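Local structure of tannase (Lactobacillus plantarum, 3WA7) at residues 60-70 with 462-470. The protein is a tannase, an alpha/beta-hydrolase that hydrolyses galloyl ester bonds of tannins, releasing gallic acid. Numbering follows the deposited sequence.
Sequences NGYQRATAPIL and SWIDGLCQL. With ACT (acetate ion), chain D.
Tyr62 OH donates a short hydrogen bond of 2.6 Å to Asp465 OD1, while Asn60 ND2 gives one of 3.1 Å to Asp465 OD2. Both donors approach from above the carboxylate plane. Asp465 OD2 also forms a salt bridge with Arg104, and Asp465 OD1 a hydrogen bond with Tyr106 OH, so a carboxylate suits this place: each oxygen serves two partners, which probably favours its ionised form. Asn60 suits its place by offering a backbone acceptor too: the bond from Gln469 NE2 to Asn60 O is 2.8 Å long, in the carbonyl plane on a lone pair. With chi2 extended at -180°, Gln469 is long enough to lay its amide over the Tyr62 ring, the planes 13° apart. Gly61, at phi 85°, brings its bare backbone close, its C 3.4 Å from Gln469 NE2. Tyr62 thus joins a reaching hydroxyl to a flat ring, whose opposite face takes Pro68 CD; the compact, puckered proline also brings CG 3.7 Å from Cys468 SG. Deeper, Leu70 CD1 meets Ile464 CD1 at 4.3 Å, branched side chains suited to a buried seam. The contact packs C-terminal helix 457-468 against strand 69-72 and the loop leading into it, part of the helix-on-sheet layering of the alpha/beta-hydrolase fold.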
loop_
_atom_site.group_PDB
_atom_site.type_symbol
_atom_site.label_atom_id
_atom_site.label_comp_id
_atom_site.label_asym_id
_atom_site.label_seq_id
_atom_site.Cartn_x
_atom_site.Cartn_y
_atom_site.Cartn_z
ATOM N N ASN A 60 5.845 -4.144 -27.155
ATOM C CA ASN A 60 6.548 -5.028 -26.230
ATOM C C ASN A 60 5.916 -6.425 -26.182
ATOM O O ASN A 60 5.865 -7.065 -25.129
ATOM C CB ASN A 60 6.552 -4.383 -24.837
ATOM C CG ASN A 60 7.405 -5.139 -23.835
ATOM O OD1 ASN A 60 8.547 -5.502 -24.120
ATOM N ND2 ASN A 60 6.857 -5.360 -22.642
ATOM N N GLY A 61 5.428 -6.891 -27.328
ATOM C CA GLY A 61 4.824 -8.210 -27.396
ATOM C C GLY A 61 3.358 -8.282 -27.004
ATOM O O GLY A 61 2.742 -9.342 -27.098
ATOM N N TYR A 62 2.794 -7.163 -26.563
ATOM C CA TYR A 62 1.389 -7.130 -26.169
ATOM C C TYR A 62 0.508 -6.523 -27.255
ATOM O O TYR A 62 0.971 -5.741 -28.081
ATOM C CB TYR A 62 1.197 -6.298 -24.901
ATOM C CG TYR A 62 1.901 -6.815 -23.670
ATOM C CD1 TYR A 62 2.985 -6.127 -23.125
ATOM C CD2 TYR A 62 1.446 -7.957 -23.010
ATOM C CE1 TYR A 62 3.597 -6.558 -21.946
ATOM C CE2 TYR A 62 2.051 -8.396 -21.832
ATOM C CZ TYR A 62 3.123 -7.691 -21.305
ATOM O OH TYR A 62 3.707 -8.107 -20.126
ATOM N N GLN A 63 -0.767 -6.890 -27.234
ATOM C CA GLN A 63 -1.744 -6.369 -28.179
ATOM C C GLN A 63 -2.944 -5.901 -27.372
ATOM O O GLN A 63 -2.992 -6.093 -26.157
ATOM C CB GLN A 63 -2.176 -7.449 -29.174
ATOM C CG GLN A 63 -1.107 -7.810 -30.190
ATOM C CD GLN A 63 -1.621 -8.746 -31.259
ATOM O OE1 GLN A 63 -2.026 -9.873 -30.972
ATOM N NE2 GLN A 63 -1.616 -8.283 -32.504
ATOM N N ARG A 64 -3.912 -5.293 -28.047
ATOM C CA ARG A 64 -5.112 -4.798 -27.382
ATOM C C ARG A 64 -5.796 -5.883 -26.545
ATOM O O ARG A 64 -6.222 -5.638 -25.418
ATOM C CB ARG A 64 -6.096 -4.263 -28.424
ATOM C CG ARG A 64 -7.385 -3.688 -27.856
ATOM C CD ARG A 64 -8.346 -3.353 -28.988
ATOM N NE ARG A 64 -9.534 -2.625 -28.550
ATOM C CZ ARG A 64 -10.487 -3.130 -27.774
ATOM N NH1 ARG A 64 -10.404 -4.379 -27.335
ATOM N NH2 ARG A 64 -11.530 -2.381 -27.446
ATOM N N ALA A 65 -5.890 -7.085 -27.099
ATOM C CA ALA A 65 -6.551 -8.189 -26.407
ATOM C C ALA A 65 -5.766 -8.815 -25.257
ATOM O O ALA A 65 -6.351 -9.492 -24.412
ATOM C CB ALA A 65 -6.915 -9.273 -27.413
ATOM N N THR A 66 -4.458 -8.577 -25.205
ATOM C CA THR A 66 -3.626 -9.200 -24.175
ATOM C C THR A 66 -2.860 -8.282 -23.226
ATOM O O THR A 66 -2.235 -8.759 -22.281
ATOM C CB THR A 66 -2.587 -10.129 -24.825
ATOM O OG1 THR A 66 -1.637 -9.341 -25.554
ATOM C CG2 THR A 66 -3.263 -11.095 -25.784
ATOM N N ALA A 67 -2.902 -6.978 -23.470
ATOM C CA ALA A 67 -2.167 -6.036 -22.632
ATOM C C ALA A 67 -2.606 -6.040 -21.172
ATOM O O ALA A 67 -3.796 -6.088 -20.869
ATOM C CB ALA A 67 -2.292 -4.623 -23.206
ATOM N N PRO A 68 -1.636 -6.009 -20.243
ATOM C CA PRO A 68 -1.988 -5.996 -18.823
ATOM C C PRO A 68 -2.674 -4.664 -18.549
ATOM O O PRO A 68 -2.416 -3.676 -19.239
ATOM C CB PRO A 68 -0.628 -6.065 -18.125
ATOM C CG PRO A 68 0.246 -6.756 -19.118
ATOM C CD PRO A 68 -0.181 -6.141 -20.425
ATOM N N ILE A 69 -3.553 -4.633 -17.556
ATOM C CA ILE A 69 -4.222 -3.394 -17.195
ATOM C C ILE A 69 -3.719 -2.993 -15.814
ATOM O O ILE A 69 -4.100 -3.583 -14.802
ATOM C CB ILE A 69 -5.760 -3.556 -17.166
ATOM C CG1 ILE A 69 -6.265 -3.928 -18.563
ATOM C CG2 ILE A 69 -6.415 -2.255 -16.705
ATOM C CD1 ILE A 69 -7.771 -4.133 -18.641
ATOM N N LEU A 70 -2.830 -2.007 -15.786
ATOM C CA LEU A 70 -2.268 -1.518 -14.531
ATOM C C LEU A 70 -3.272 -0.555 -13.916
ATOM O O LEU A 70 -3.768 0.342 -14.598
ATOM C CB LEU A 70 -0.955 -0.780 -14.792
ATOM C CG LEU A 70 -0.165 -0.319 -13.563
ATOM C CD1 LEU A 70 0.456 -1.529 -12.876
ATOM C CD2 LEU A 70 0.926 0.654 -13.994
ATOM N N SER A 462 9.560 -5.781 -15.263
ATOM C CA SER A 462 10.165 -7.062 -15.618
ATOM C C SER A 462 9.347 -8.171 -14.958
ATOM O O SER A 462 9.106 -9.225 -15.554
ATOM C CB SER A 462 11.616 -7.126 -15.133
ATOM O OG SER A 462 12.180 -8.400 -15.393
ATOM N N TRP A 463 8.921 -7.921 -13.721
ATOM C CA TRP A 463 8.107 -8.880 -12.973
ATOM C C TRP A 463 6.758 -9.042 -13.671
ATOM O O TRP A 463 6.282 -10.159 -13.869
ATOM C CB TRP A 463 7.899 -8.381 -11.539
ATOM C CG TRP A 463 6.959 -9.213 -10.704
ATOM C CD1 TRP A 463 7.195 -10.454 -10.183
ATOM C CD2 TRP A 463 5.641 -8.843 -10.276
ATOM N NE1 TRP A 463 6.107 -10.879 -9.453
ATOM C CE2 TRP A 463 5.140 -9.909 -9.494
ATOM C CE3 TRP A 463 4.836 -7.713 -10.475
ATOM C CZ2 TRP A 463 3.865 -9.878 -8.911
ATOM C CZ3 TRP A 463 3.567 -7.683 -9.894
ATOM C CH2 TRP A 463 3.098 -8.761 -9.120
ATOM N N ILE A 464 6.142 -7.926 -14.049
ATOM C CA ILE A 464 4.854 -7.982 -14.728
ATOM C C ILE A 464 4.952 -8.765 -16.042
ATOM O O ILE A 464 4.144 -9.658 -16.300
ATOM C CB ILE A 464 4.307 -6.561 -15.011
ATOM C CG1 ILE A 464 3.929 -5.885 -13.686
ATOM C CG2 ILE A 464 3.098 -6.637 -15.944
ATOM C CD1 ILE A 464 3.376 -4.481 -13.836
ATOM N N ASP A 465 5.943 -8.438 -16.865
ATOM C CA ASP A 465 6.115 -9.132 -18.138
ATOM C C ASP A 465 6.386 -10.619 -17.926
ATOM O O ASP A 465 5.969 -11.454 -18.727
ATOM C CB ASP A 465 7.255 -8.506 -18.947
ATOM C CG ASP A 465 6.929 -7.101 -19.420
ATOM O OD1 ASP A 465 5.749 -6.702 -19.339
ATOM O OD2 ASP A 465 7.851 -6.401 -19.885
ATOM N N GLY A 466 7.084 -10.944 -16.844
ATOM C CA GLY A 466 7.373 -12.336 -16.551
ATOM C C GLY A 466 6.089 -13.107 -16.291
ATOM O O GLY A 466 5.936 -14.246 -16.733
ATOM N N LEU A 467 5.161 -12.478 -15.576
ATOM C CA LEU A 467 3.877 -13.098 -15.252
ATOM C C LEU A 467 2.957 -13.232 -16.463
ATOM O O LEU A 467 2.269 -14.238 -16.630
ATOM C CB LEU A 467 3.137 -12.271 -14.194
ATOM C CG LEU A 467 3.686 -12.138 -12.773
ATOM C CD1 LEU A 467 2.826 -11.153 -11.995
ATOM C CD2 LEU A 467 3.687 -13.492 -12.086
ATOM N N CYS A 468 2.950 -12.208 -17.306
ATOM C CA CYS A 468 2.072 -12.185 -18.466
ATOM C C CYS A 468 2.616 -12.807 -19.747
ATOM O O CYS A 468 1.857 -13.403 -20.512
ATOM C CB CYS A 468 1.636 -10.741 -18.733
ATOM S SG CYS A 468 0.797 -9.972 -17.319
ATOM N N GLN A 469 3.918 -12.679 -19.983
ATOM C CA GLN A 469 4.521 -13.220 -21.199
ATOM C C GLN A 469 5.493 -14.370 -20.962
ATOM O O GLN A 469 5.206 -15.515 -21.311
ATOM C CB GLN A 469 5.259 -12.117 -21.955
ATOM C CG GLN A 469 4.441 -10.874 -22.217
ATOM C CD GLN A 469 5.227 -9.826 -22.974
ATOM O OE1 GLN A 469 6.319 -9.433 -22.560
ATOM N NE2 GLN A 469 4.676 -9.364 -24.088
ATOM N N LEU A 470 6.651 -14.039 -20.394
ATOM C CA LEU A 470 7.707 -15.009 -20.111
ATOM C C LEU A 470 7.155 -16.401 -19.825
ATOM O O LEU A 470 6.300 -16.525 -18.924
ATOM C CB LEU A 470 8.558 -14.525 -18.930
ATOM C CG LEU A 470 9.882 -15.236 -18.624
ATOM C CD1 LEU A 470 10.688 -14.394 -17.649
ATOM C CD2 LEU A 470 9.629 -16.624 -18.051
HETATM C C ACT D . -6.669 -6.714 -31.151
HETATM O O ACT D . -7.816 -6.401 -31.308
HETATM O OXT ACT D . -6.341 -7.324 -30.170
HETATM C CH3 ACT D . -5.650 -6.372 -32.194
#